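Local coordinates for protein cysteine synthase (PDB 5Z5C) that probably uses pyridoxal 5'-phosphate to break down L-cysteine with release of hydrogen sulfide, and may also synthesise cysteine, at residues G79-A84 with P149-N154; K50-F55 with G166-N171; L25-D28 with E33-I36; L155-A160 with V187-T192; P211-P214 with T219-T222. All coordinates share one frame; numbering follows the deposited sequence.

Contact 1 (G79-A84 with P149-N154); sequences GNTGIA and PSQFSN. With PLP (pyridoxal-5'-phosphate), chain G.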
# COMPACT_ATOMS: atom_id res chain seq x y z
N GLY B 79 11.40 -6.54 9.64
CA GLY B 79 10.17 -6.67 8.88
C GLY B 79 9.21 -5.49 8.99
O GLY B 79 9.62 -4.35 9.16
N ASN B 80 7.92 -5.81 8.88
CA ASN B 80 6.82 -4.82 8.95
C ASN B 80 6.74 -4.00 10.26
O ASN B 80 6.24 -2.89 10.28
CB ASN B 80 5.49 -5.52 8.70
CG ASN B 80 5.24 -5.81 7.22
OD1 ASN B 80 5.60 -5.01 6.35
ND2 ASN B 80 4.59 -6.94 6.93
N THR B 81 7.22 -4.55 11.37
CA THR B 81 7.25 -3.80 12.65
C THR B 81 8.24 -2.63 12.63
O THR B 81 7.91 -1.53 13.06
CB THR B 81 7.57 -4.75 13.82
OG1 THR B 81 6.55 -5.75 13.87
CG2 THR B 81 7.61 -4.01 15.12
N GLY B 82 9.44 -2.86 12.10
CA GLY B 82 10.41 -1.81 11.96
C GLY B 82 9.86 -0.73 11.05
O GLY B 82 9.98 0.46 11.35
N ILE B 83 9.23 -1.16 9.94
CA ILE B 83 8.69 -0.23 8.96
C ILE B 83 7.62 0.66 9.64
O ILE B 83 7.69 1.86 9.56
CB ILE B 83 8.13 -0.95 7.71
CG1 ILE B 83 9.25 -1.64 6.92
CG2 ILE B 83 7.44 0.03 6.78
CD1 ILE B 83 8.78 -2.64 5.85
N ALA B 84 6.71 0.04 10.37
CA ALA B 84 5.58 0.72 11.00
C ALA B 84 5.96 1.71 12.13
O ALA B 84 5.43 2.83 12.20
CB ALA B 84 4.60 -0.31 11.51
N PRO B 149 9.27 -0.79 22.30
CA PRO B 149 7.98 -1.42 21.96
C PRO B 149 7.79 -2.84 22.48
O PRO B 149 6.66 -3.21 22.80
CB PRO B 149 7.98 -1.41 20.43
CG PRO B 149 8.76 -0.18 20.09
CD PRO B 149 9.88 -0.16 21.11
N SER B 150 8.88 -3.62 22.53
CA SER B 150 8.90 -4.96 23.15
C SER B 150 7.81 -5.85 22.53
O SER B 150 7.04 -6.51 23.23
CB SER B 150 8.73 -4.87 24.67
OG SER B 150 9.59 -3.87 25.20
N GLN B 151 7.80 -5.85 21.20
CA GLN B 151 6.69 -6.35 20.38
C GLN B 151 6.33 -7.77 20.77
O GLN B 151 5.17 -8.08 20.87
CB GLN B 151 7.03 -6.25 18.88
CG GLN B 151 8.24 -7.09 18.43
CD GLN B 151 8.53 -7.02 16.95
OE1 GLN B 151 7.62 -7.15 16.12
NE2 GLN B 151 9.81 -6.81 16.61
N PHE B 152 7.35 -8.60 21.02
CA PHE B 152 7.17 -10.00 21.38
C PHE B 152 6.58 -10.27 22.80
O PHE B 152 6.14 -11.38 23.08
CB PHE B 152 8.49 -10.77 21.20
CG PHE B 152 8.88 -10.97 19.75
CD1 PHE B 152 8.19 -11.88 18.95
CD2 PHE B 152 9.95 -10.28 19.20
CE1 PHE B 152 8.55 -12.07 17.61
CE2 PHE B 152 10.30 -10.47 17.88
CZ PHE B 152 9.60 -11.36 17.08
N SER B 153 6.56 -9.26 23.67
CA SER B 153 6.00 -9.38 25.03
C SER B 153 4.99 -8.30 25.44
O SER B 153 4.37 -8.43 26.48
CB SER B 153 7.16 -9.35 26.06
OG SER B 153 7.97 -8.20 25.88
N ASN B 154 4.82 -7.24 24.65
CA ASN B 154 4.05 -6.07 25.09
C ASN B 154 2.54 -6.32 24.88
O ASN B 154 2.10 -6.59 23.76
CB ASN B 154 4.56 -4.80 24.34
CG ASN B 154 3.94 -3.51 24.84
OD1 ASN B 154 2.93 -3.52 25.55
ND2 ASN B 154 4.55 -2.37 24.47
N1 PLP G . 2.58 -11.65 8.40
C2 PLP G . 3.35 -10.56 8.17
C2A PLP G . 3.67 -10.08 6.78
C3 PLP G . 3.88 -9.82 9.32
O3 PLP G . 4.66 -8.73 9.14
C4 PLP G . 3.58 -10.29 10.69
C4A PLP G . 4.11 -9.58 11.87
C5 PLP G . 2.73 -11.50 10.80
C6 PLP G . 2.28 -12.11 9.64
C5A PLP G . 2.39 -12.03 12.18
O4P PLP G . 1.60 -11.11 12.96
P PLP G . 1.75 -10.98 14.56
O1P PLP G . 3.11 -10.36 14.77
O2P PLP G . 0.57 -10.14 14.98
O3P PLP G . 1.63 -12.41 15.04
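T81 and Q151 meet through one buried hydrogen bond, in which T81 OG1 donates its proton to Q151 OE1 across 2.9 Å. The hydroxyl reaches the amide oxygen at a C=O...donor angle of 139° and tilted 32° out of the carbonyl plane. The same oxygen lies 3.3 Å from T81 CG2, so hydroxyl and methyl together fit round the carbonyl end of the amide. Threonine suits the place because one branch bonds and the other packs.

Q151 can come from the facing direction because its CG sits between the backbone N and the carbonyl carbon (chi1 62°), with the chain extended beyond. Its backbone N is hydrogen-bonded to the E75 carboxylate, and its side chain touches T189 of the cofactor site.

One residue before T81, N80 ND2 donates to PLP O3 at 2.8 Å. A second partner of that nitrogen is D303, which helps to fix the rotation of the amide. An asparagine at a helix start beside O3, in a Gly-Asn-Thr-Gly sequence, is as in cysteine synthases and related fold-type II PLP enzymes.

The T81-Q151 bond itself joins neutral groups, while the carboxylates of D303 and E75 take N-H groups of N80 and Q151. N80 and T81, neighbours in the first turn of helix 80-91, thereby link PLP O3 to the loop.

Contact 2 (K50-F55 with G166-N171); sequences KDRMAF and GLEIVN. With PLP (pyridoxal-5'-phosphate), chain G.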
# COMPACT_ATOMS: atom_id res chain seq x y z
N LYS B 50 0.76 -4.21 10.84
CA LYS B 50 1.62 -3.69 11.91
C LYS B 50 1.44 -2.19 12.17
O LYS B 50 1.70 -1.73 13.30
CB LYS B 50 3.09 -3.99 11.65
CG LYS B 50 3.42 -5.46 11.44
CD LYS B 50 3.11 -6.31 12.66
CE LYS B 50 3.06 -7.75 12.25
NZ LYS B 50 4.41 -8.29 11.97
N ASP B 51 0.94 -1.47 11.17
CA ASP B 51 0.59 -0.06 11.37
C ASP B 51 -0.47 0.15 12.46
O ASP B 51 -0.37 1.11 13.20
CB ASP B 51 0.07 0.59 10.08
CG ASP B 51 1.12 0.66 8.98
OD1 ASP B 51 2.23 1.15 9.26
OD2 ASP B 51 0.81 0.25 7.85
N ARG B 52 -1.47 -0.73 12.54
CA ARG B 52 -2.52 -0.64 13.55
C ARG B 52 -1.89 -0.78 14.95
O ARG B 52 -2.22 -0.05 15.87
CB ARG B 52 -3.51 -1.78 13.42
CG ARG B 52 -4.36 -1.74 12.16
CD ARG B 52 -5.19 -2.99 12.10
NE ARG B 52 -6.11 -3.03 11.00
CZ ARG B 52 -7.39 -2.73 11.08
NH1 ARG B 52 -7.88 -2.16 12.18
NH2 ARG B 52 -8.17 -2.92 10.03
N MET B 53 -0.95 -1.71 15.05
CA MET B 53 -0.28 -2.09 16.26
C MET B 53 0.70 -1.01 16.72
O MET B 53 0.71 -0.68 17.89
CB MET B 53 0.46 -3.40 16.03
CG MET B 53 1.01 -4.01 17.29
SD MET B 53 2.70 -3.54 17.69
CE MET B 53 3.61 -4.67 16.65
N ALA B 54 1.53 -0.51 15.81
CA ALA B 54 2.44 0.58 16.13
C ALA B 54 1.73 1.87 16.59
O ALA B 54 2.17 2.52 17.56
CB ALA B 54 3.39 0.89 14.97
N PHE B 55 0.64 2.21 15.92
CA PHE B 55 -0.14 3.36 16.30
C PHE B 55 -0.81 3.20 17.67
O PHE B 55 -0.75 4.13 18.48
CB PHE B 55 -1.21 3.67 15.33
CG PHE B 55 -2.06 4.81 15.76
CD1 PHE B 55 -1.53 6.08 15.82
CD2 PHE B 55 -3.37 4.60 16.18
CE1 PHE B 55 -2.31 7.14 16.24
CE2 PHE B 55 -4.14 5.65 16.61
CZ PHE B 55 -3.63 6.92 16.62
N GLY B 166 -9.86 -6.67 15.36
CA GLY B 166 -10.81 -7.64 15.94
C GLY B 166 -12.24 -7.13 15.98
O GLY B 166 -13.18 -7.84 15.63
N LEU B 167 -12.41 -5.90 16.43
CA LEU B 167 -13.74 -5.32 16.55
C LEU B 167 -14.37 -5.08 15.18
O LEU B 167 -15.57 -5.32 14.99
CB LEU B 167 -13.69 -4.04 17.36
CG LEU B 167 -14.99 -3.30 17.62
CD1 LEU B 167 -16.04 -4.19 18.26
CD2 LEU B 167 -14.71 -2.07 18.47
N GLU B 168 -13.54 -4.63 14.22
CA GLU B 168 -13.97 -4.50 12.84
C GLU B 168 -14.52 -5.82 12.32
O GLU B 168 -15.57 -5.83 11.66
CB GLU B 168 -12.82 -4.04 11.94
CG GLU B 168 -12.44 -2.57 12.12
CD GLU B 168 -11.29 -2.14 11.23
OE1 GLU B 168 -11.12 -2.73 10.14
OE2 GLU B 168 -10.60 -1.16 11.59
N ILE B 169 -13.80 -6.92 12.64
CA ILE B 169 -14.21 -8.24 12.20
C ILE B 169 -15.56 -8.59 12.76
O ILE B 169 -16.44 -9.02 12.01
CB ILE B 169 -13.17 -9.35 12.51
CG1 ILE B 169 -12.00 -9.27 11.53
CG2 ILE B 169 -13.78 -10.74 12.43
CD1 ILE B 169 -10.71 -9.86 12.03
N VAL B 170 -15.73 -8.46 14.06
CA VAL B 170 -17.02 -8.82 14.67
C VAL B 170 -18.14 -7.93 14.11
O VAL B 170 -19.19 -8.43 13.79
CB VAL B 170 -16.97 -8.69 16.21
CG1 VAL B 170 -18.37 -8.75 16.81
CG2 VAL B 170 -16.07 -9.80 16.79
N ASN B 171 -17.90 -6.63 13.97
CA ASN B 171 -18.93 -5.75 13.45
C ASN B 171 -19.31 -6.08 11.98
O ASN B 171 -20.48 -6.03 11.62
CB ASN B 171 -18.57 -4.30 13.61
CG ASN B 171 -18.56 -3.87 15.07
OD1 ASN B 171 -19.25 -4.47 15.90
ND2 ASN B 171 -17.80 -2.84 15.37
N1 PLP G . 2.58 -11.65 8.40
C2 PLP G . 3.35 -10.56 8.17
C2A PLP G . 3.67 -10.08 6.78
C3 PLP G . 3.88 -9.82 9.32
O3 PLP G . 4.66 -8.73 9.14
C4 PLP G . 3.58 -10.29 10.69
C4A PLP G . 4.11 -9.58 11.87
C5 PLP G . 2.73 -11.50 10.80
C6 PLP G . 2.28 -12.11 9.64
C5A PLP G . 2.39 -12.03 12.18
O4P PLP G . 1.60 -11.11 12.96
P PLP G . 1.75 -10.98 14.56
O1P PLP G . 3.11 -10.36 14.77
O2P PLP G . 0.57 -10.14 14.98
O3P PLP G . 1.63 -12.41 15.04
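R52 leaves helix 50-57 with CB directed toward helix 165-172, and E168 comes to meet it from the opposite direction. From CB the chain runs out almost straight: CG lies anti to the carbonyl carbon (chi1 -67°), and the bonds from CG to NE are extended. CB, CG and CD therefore serve as a spacer between two helices whose nearest CA atoms, those of R52 and G166, are 11.1 Å apart. At NE the polar part begins, and this nitrogen forms a salt bridge with E41.

The far end of the guanidinium grips the carboxylate end-on. R52 NH1 donates to E168 OE2 at 3.0 Å, and R52 NH2 donates to E168 OE1, also at 3.0 Å and nearly straight (166°). Both oxygens lie close to the guanidinium plane, but the carboxylate is turned 53° against it, so each oxygen is met from above its own plane. Only an arginine offers NE to one acid and a pair of nitrogens to another. The E168 oxygens have further donors in the dimethylated lysine at position 39 and the backbone N of the dimethylated lysine at position 19.

On the same helix, K50 bends at chi2 and chi4 and reaches the cofactor, where K50 NZ is bonded to PLP C4A at 1.3 Å, the internal aldimine.

Two acids, E41 and E168, probably balance the charge of this buried guanidinium, and the helix that carries the Schiff-base lysine is thereby tied by charge to a helix beyond it.

Contact 3 (L25-D28 with E33-I36); sequences LIFD and ERRI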
# COMPACT_ATOMS: atom_id res chain seq x y z
N LEU B 25 -14.23 -14.33 -0.27
CA LEU B 25 -13.57 -15.06 -1.37
C LEU B 25 -14.16 -16.46 -1.56
O LEU B 25 -14.12 -17.30 -0.65
CB LEU B 25 -12.08 -15.19 -1.11
CG LEU B 25 -11.34 -13.87 -0.82
CD1 LEU B 25 -9.85 -14.13 -0.61
CD2 LEU B 25 -11.56 -12.92 -1.99
N ILE B 26 -14.67 -16.69 -2.77
CA ILE B 26 -15.26 -17.98 -3.17
C ILE B 26 -14.25 -18.72 -4.04
O ILE B 26 -13.61 -18.13 -4.90
CB ILE B 26 -16.60 -17.77 -3.89
CG1 ILE B 26 -17.59 -17.21 -2.86
CG2 ILE B 26 -17.12 -19.06 -4.53
CD1 ILE B 26 -19.01 -17.12 -3.31
N PHE B 27 -14.10 -20.01 -3.77
CA PHE B 27 -13.20 -20.87 -4.47
C PHE B 27 -13.73 -22.32 -4.48
O PHE B 27 -14.65 -22.65 -3.73
CB PHE B 27 -11.83 -20.84 -3.81
CG PHE B 27 -11.82 -21.24 -2.38
CD1 PHE B 27 -12.25 -20.36 -1.41
CD2 PHE B 27 -11.35 -22.48 -1.99
CE1 PHE B 27 -12.25 -20.72 -0.07
CE2 PHE B 27 -11.35 -22.85 -0.64
CZ PHE B 27 -11.79 -21.96 0.32
N ASP B 28 -13.13 -23.14 -5.33
CA ASP B 28 -13.40 -24.60 -5.39
C ASP B 28 -12.25 -25.30 -4.72
O ASP B 28 -11.10 -24.98 -4.96
CB ASP B 28 -13.56 -25.10 -6.83
CG ASP B 28 -14.90 -24.72 -7.44
OD1 ASP B 28 -15.85 -24.38 -6.68
OD2 ASP B 28 -15.02 -24.78 -8.70
N GLU B 33 -17.65 -26.02 -3.69
CA GLU B 33 -17.60 -24.61 -3.56
C GLU B 33 -17.47 -24.25 -2.08
O GLU B 33 -18.26 -24.71 -1.24
CB GLU B 33 -18.79 -23.92 -4.20
CG GLU B 33 -18.63 -22.42 -4.13
CD GLU B 33 -19.80 -21.69 -4.75
OE1 GLU B 33 -20.65 -21.17 -3.99
OE2 GLU B 33 -19.85 -21.63 -5.99
N ARG B 34 -16.47 -23.41 -1.80
CA ARG B 34 -16.22 -22.89 -0.47
C ARG B 34 -16.08 -21.38 -0.48
O ARG B 34 -15.94 -20.76 -1.53
CB ARG B 34 -14.90 -23.44 0.07
CG ARG B 34 -14.75 -24.93 -0.08
CD ARG B 34 -15.70 -25.70 0.82
NE ARG B 34 -15.25 -27.08 1.02
CZ ARG B 34 -14.34 -27.46 1.93
NH1 ARG B 34 -13.84 -26.58 2.79
NH2 ARG B 34 -13.96 -28.73 2.00
N ARG B 35 -16.06 -20.83 0.71
CA ARG B 35 -15.72 -19.43 0.91
C ARG B 35 -14.97 -19.19 2.20
O ARG B 35 -15.24 -19.85 3.24
CB ARG B 35 -17.00 -18.59 0.91
CG ARG B 35 -17.93 -18.89 2.08
CD ARG B 35 -19.03 -17.87 2.15
NE ARG B 35 -20.06 -18.22 3.13
CZ ARG B 35 -21.18 -17.52 3.32
NH1 ARG B 35 -21.42 -16.44 2.59
NH2 ARG B 35 -22.06 -17.90 4.24
N ILE B 36 -14.08 -18.20 2.14
CA ILE B 36 -13.32 -17.67 3.30
C ILE B 36 -13.51 -16.11 3.35
O ILE B 36 -13.63 -15.43 2.30
CB ILE B 36 -11.81 -18.00 3.14
CG1 ILE B 36 -11.52 -19.50 3.23
CG2 ILE B 36 -10.93 -17.27 4.13
CD1 ILE B 36 -11.82 -20.09 4.57
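The F27 ring has R34 CB over one face, 3.4 Å above its plane and offset toward the rim, while L25 O and I36 N lie at its edge. I36 CG1 comes up obliquely, 3.6 Å from F27 CE1. F27 is placed so by chi1 (58°), which swings the ring over the partner strand of this beta hairpin, strands 22-28 and 33-37.

L25, F27, R34 and I36 share one face; F27, R34 and I36 pack on helix 275-288, while L25 meets loop residues L271 and F301. F281 meets the F27 ring edge-to-face, and R34 reaches Q288 and E32. An aromatic ring suits this side, taking both an arginine CH and another ring. The other face, more open to solvent, bears I26, D28, E33 and R35. On it I26 CG2 rests 3.7 Å from E33 CG, and R35 forms a salt bridge with E24.

Two hydrogen-bonded pairs, L25 with I36 and F27 with R34, join the backbones. I26 and R35 form a non-hydrogen-bonded pair; beside it R35 CA comes within 3.1 Å of L25 O in a CA-H...O contact. The straightest backbone bond runs from R34 N to F27 O, 2.8 Å long at 174°.

Contact 4 (L155-A160 with V187-T192); sequences LYNSEA and VGTGGT. With PLP (pyridoxal-5'-phosphate), chain G.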
# COMPACT_ATOMS: atom_id res chain seq x y z
N LEU B 155 1.76 -6.26 25.96
CA LEU B 155 0.29 -6.41 25.88
C LEU B 155 -0.45 -5.39 25.01
O LEU B 155 -1.54 -5.67 24.50
CB LEU B 155 -0.32 -6.42 27.30
CG LEU B 155 -0.20 -7.74 28.09
CD1 LEU B 155 -0.90 -7.63 29.44
CD2 LEU B 155 -0.76 -8.91 27.30
N TYR B 156 0.13 -4.20 24.86
CA TYR B 156 -0.40 -3.17 23.96
C TYR B 156 -0.56 -3.73 22.51
O TYR B 156 -1.47 -3.34 21.80
CB TYR B 156 0.51 -1.94 23.94
CG TYR B 156 0.53 -1.13 25.26
CD1 TYR B 156 -0.09 -1.60 26.41
CD2 TYR B 156 1.18 0.10 25.33
CE1 TYR B 156 -0.07 -0.87 27.60
CE2 TYR B 156 1.21 0.83 26.50
CZ TYR B 156 0.58 0.34 27.63
OH TYR B 156 0.61 1.08 28.79
N ASN B 157 0.34 -4.63 22.12
CA ASN B 157 0.31 -5.30 20.84
C ASN B 157 -0.99 -6.12 20.65
O ASN B 157 -1.83 -5.76 19.80
CB ASN B 157 1.57 -6.14 20.68
CG ASN B 157 1.66 -6.86 19.36
OD1 ASN B 157 0.71 -6.88 18.59
ND2 ASN B 157 2.80 -7.48 19.10
N SER B 158 -1.20 -7.15 21.45
CA SER B 158 -2.43 -7.91 21.38
C SER B 158 -3.66 -7.02 21.59
O SER B 158 -4.67 -7.22 20.90
CB SER B 158 -2.46 -9.12 22.36
OG SER B 158 -2.36 -8.72 23.72
N GLU B 159 -3.56 -6.06 22.49
CA GLU B 159 -4.67 -5.14 22.74
C GLU B 159 -5.03 -4.33 21.50
O GLU B 159 -6.19 -4.04 21.29
CB GLU B 159 -4.37 -4.11 23.84
CG GLU B 159 -4.42 -4.60 25.30
CD GLU B 159 -3.81 -3.62 26.28
OE1 GLU B 159 -3.90 -2.39 26.03
OE2 GLU B 159 -3.20 -4.06 27.28
N ALA B 160 -4.01 -3.89 20.75
CA ALA B 160 -4.24 -3.13 19.50
C ALA B 160 -5.24 -3.86 18.61
O ALA B 160 -6.21 -3.27 18.14
CB ALA B 160 -2.93 -2.92 18.76
N VAL B 187 1.48 -16.69 13.42
CA VAL B 187 2.02 -16.04 14.61
C VAL B 187 3.44 -15.59 14.33
O VAL B 187 4.29 -16.38 13.99
CB VAL B 187 1.99 -16.99 15.82
CG1 VAL B 187 2.84 -16.48 16.95
CG2 VAL B 187 0.55 -17.15 16.28
N GLY B 188 3.66 -14.28 14.45
CA GLY B 188 4.98 -13.68 14.58
C GLY B 188 5.20 -13.25 16.01
O GLY B 188 5.82 -13.98 16.80
N THR B 189 4.69 -12.08 16.36
CA THR B 189 4.58 -11.69 17.77
C THR B 189 3.42 -12.42 18.48
O THR B 189 3.44 -12.59 19.69
CB THR B 189 4.40 -10.17 17.95
OG1 THR B 189 3.11 -9.76 17.49
CG2 THR B 189 5.50 -9.39 17.18
N GLY B 190 2.41 -12.83 17.72
CA GLY B 190 1.21 -13.39 18.28
C GLY B 190 0.15 -12.38 18.59
O GLY B 190 -0.96 -12.75 18.98
N GLY B 191 0.44 -11.10 18.36
CA GLY B 191 -0.50 -10.06 18.71
C GLY B 191 -1.78 -10.18 17.93
O GLY B 191 -2.85 -9.92 18.46
N THR B 192 -1.69 -10.60 16.67
CA THR B 192 -2.86 -10.74 15.83
C THR B 192 -3.82 -11.84 16.32
O THR B 192 -5.01 -11.60 16.56
CB THR B 192 -2.44 -10.95 14.35
OG1 THR B 192 -1.78 -9.76 13.90
CG2 THR B 192 -3.67 -11.25 13.47
N1 PLP G . 2.58 -11.65 8.40
C2 PLP G . 3.35 -10.56 8.17
C2A PLP G . 3.67 -10.08 6.78
C3 PLP G . 3.88 -9.82 9.32
O3 PLP G . 4.66 -8.73 9.14
C4 PLP G . 3.58 -10.29 10.69
C4A PLP G . 4.11 -9.58 11.87
C5 PLP G . 2.73 -11.50 10.80
C6 PLP G . 2.28 -12.11 9.64
C5A PLP G . 2.39 -12.03 12.18
O4P PLP G . 1.60 -11.11 12.96
P PLP G . 1.75 -10.98 14.56
O1P PLP G . 3.11 -10.36 14.77
O2P PLP G . 0.57 -10.14 14.98
O3P PLP G . 1.63 -12.41 15.04
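N157 lays its amide across T189 and G191. With CG anti to the backbone N (chi1 -179°), the side chain stands off helix 155-163 toward the cofactor's phosphate loop, where N157 ND2 donates to T189 OG1 at 2.8 Å. The bond is somewhat bent, and the hydroxyl lies 23° out of the amide plane. A second partner of ND2 is Q151 O, so the amide is held by both of its N-H groups. Its other end, N157 OD1, rests 3.4 Å from G191 CA; glycine suits this spot because the oxygen occupies the direction in which a side chain would point. Close by, S158 CA makes a CA-H...O contact with G191 O.

T189 OG1 has three partners. It accepts from N157 ND2, accepts from G191 N at 3.1 Å in an ST turn, and passes its own proton to PLP O1P at 2.8 Å. Residues 188-192 form a glycine-rich phosphate-binding loop at a helix start, as in fold-type II PLP enzymes: G188 N and G190 N both donate to PLP O3P, T189 N to O1P and T192 N to O2P. T192 OG1 adds a short bond of 2.6 Å to PLP O2P. G190 adopts a positive phi, a backbone shape natural for glycine, just before helix 191-196.

The phosphate is thus bound by amides, hydroxyls and the start of a helix, whose dipole would probably favour the anion. N157 forms the second shell: it uses T189 OG1 as an acceptor, which is consistent with the hydroxyl's single proton going to PLP O1P.

Contact 5 (P211-P214 with T219-T222); sequences PLEP and TLST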
# COMPACT_ATOMS: atom_id res chain seq x y z
N PRO B 211 -3.85 -20.66 15.96
CA PRO B 211 -2.65 -19.99 15.52
C PRO B 211 -1.97 -20.83 14.48
O PRO B 211 -2.12 -22.08 14.47
CB PRO B 211 -1.81 -19.87 16.80
CG PRO B 211 -2.20 -21.09 17.59
CD PRO B 211 -3.64 -21.39 17.23
N LEU B 212 -1.22 -20.17 13.60
CA LEU B 212 -0.63 -20.85 12.48
C LEU B 212 0.88 -20.75 12.55
O LEU B 212 1.42 -19.73 12.96
CB LEU B 212 -1.21 -20.31 11.17
CG LEU B 212 -0.64 -20.81 9.84
CD1 LEU B 212 -1.65 -20.68 8.73
CD2 LEU B 212 0.65 -20.08 9.47
N GLU B 213 1.54 -21.82 12.15
CA GLU B 213 3.00 -21.89 12.08
C GLU B 213 3.37 -22.52 10.74
O GLU B 213 2.52 -23.14 10.12
CB GLU B 213 3.56 -22.75 13.25
CG GLU B 213 3.34 -24.26 13.04
CD GLU B 213 3.57 -25.16 14.25
OE1 GLU B 213 4.17 -24.71 15.24
OE2 GLU B 213 3.16 -26.34 14.19
N PRO B 214 4.61 -22.36 10.28
CA PRO B 214 5.10 -23.15 9.15
C PRO B 214 5.46 -24.59 9.54
O PRO B 214 6.12 -24.82 10.54
CB PRO B 214 6.37 -22.42 8.72
CG PRO B 214 6.68 -21.45 9.79
CD PRO B 214 5.64 -21.52 10.86
N THR B 219 7.46 -23.70 15.42
CA THR B 219 7.83 -23.07 16.67
C THR B 219 6.71 -23.11 17.68
O THR B 219 6.98 -23.13 18.87
CB THR B 219 8.22 -21.58 16.51
OG1 THR B 219 7.11 -20.88 15.90
CG2 THR B 219 9.42 -21.46 15.65
N LEU B 220 5.46 -23.14 17.22
CA LEU B 220 4.33 -23.29 18.16
C LEU B 220 4.17 -24.74 18.71
O LEU B 220 3.94 -24.93 19.91
CB LEU B 220 3.01 -22.79 17.53
CG LEU B 220 3.01 -21.43 16.83
CD1 LEU B 220 1.62 -21.07 16.36
CD2 LEU B 220 3.53 -20.36 17.73
N SER B 221 4.27 -25.74 17.84
CA SER B 221 4.04 -27.14 18.25
C SER B 221 5.23 -27.77 18.98
O SER B 221 5.02 -28.66 19.81
CB SER B 221 3.57 -27.99 17.06
OG SER B 221 4.55 -28.00 16.05
N THR B 222 6.45 -27.32 18.70
CA THR B 222 7.68 -27.78 19.42
C THR B 222 8.30 -26.79 20.44
O THR B 222 9.15 -27.18 21.25
CB THR B 222 8.87 -28.08 18.47
OG1 THR B 222 9.39 -26.86 17.94
CG2 THR B 222 8.52 -29.02 17.36
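E213 carries the tight part of this contact, its buried carboxylate turned into the backbone of the short, weakly bonded helix 219-222. E213 OE1 takes two amides at once: S221 N donates at 2.8 Å and 151° to its syn lone pair, and L220 N, also at 2.8 Å, adds a weak, strongly bent bond. Beside it, S221 OG donates to E213 OE2 at 2.9 Å, again from the syn side and 19° out of the carboxylate plane. The acid reaches this turn because its CG stands between the backbone N and the carbonyl carbon (chi1 74°) and the chain runs on extended. Glutamate suits the place: its length spans the gap from the strand, and its two oxygens serve separate donors. A negative charge facing backbone N-H groups is probably stabilised by them.

L220 packs beside this polar group. Its CD1 lies 3.7 Å from P211 CB and equally near L212 O, while L220 CB presses within 3.2 Å of E213 OE1. The rigid proline ring gives the leucine methyl a firm apolar surface.

Toward solvent the contact thins out. S221 is exposed although it bonds the acid, and T222 OG1 bonds locally with P218 and Y224.

The contact joins the C-terminal end of a parallel-sheet strand to the short helix that follows after four residues. Strand 210-214 runs between strands 252-254 and 182-186. E213 OE2 has a further, weak bond to S253 on the first of these, and L212 turns away from helix 219-222 to pack on V252 and V254.

How the contacts relate
Contacts 1, 2 and 4 surround the cofactor, with centres 9 to 15 Å apart. N80 packs on K50, M53 of helix 50-57 lies against N157, and Q151 O bonds to N157 ND2, so helices 50-57, 80-91 and 155-163 and the phosphate loop lie against one another around the cofactor. Contact 5 adjoins contact 4 through the sheet, where V187 N meets L212 O, about 16 Å away between centres. Contact 3, the hairpin, is remote, about 33 Å from contact 1 between centres. Contact 3 closes first along the chain; contact 2 then spans contact 1 and alternates with contact 4, and contact 5 comes last. Segments of contacts 1, 2 and 4, far apart in sequence, thereby converge on the cofactor.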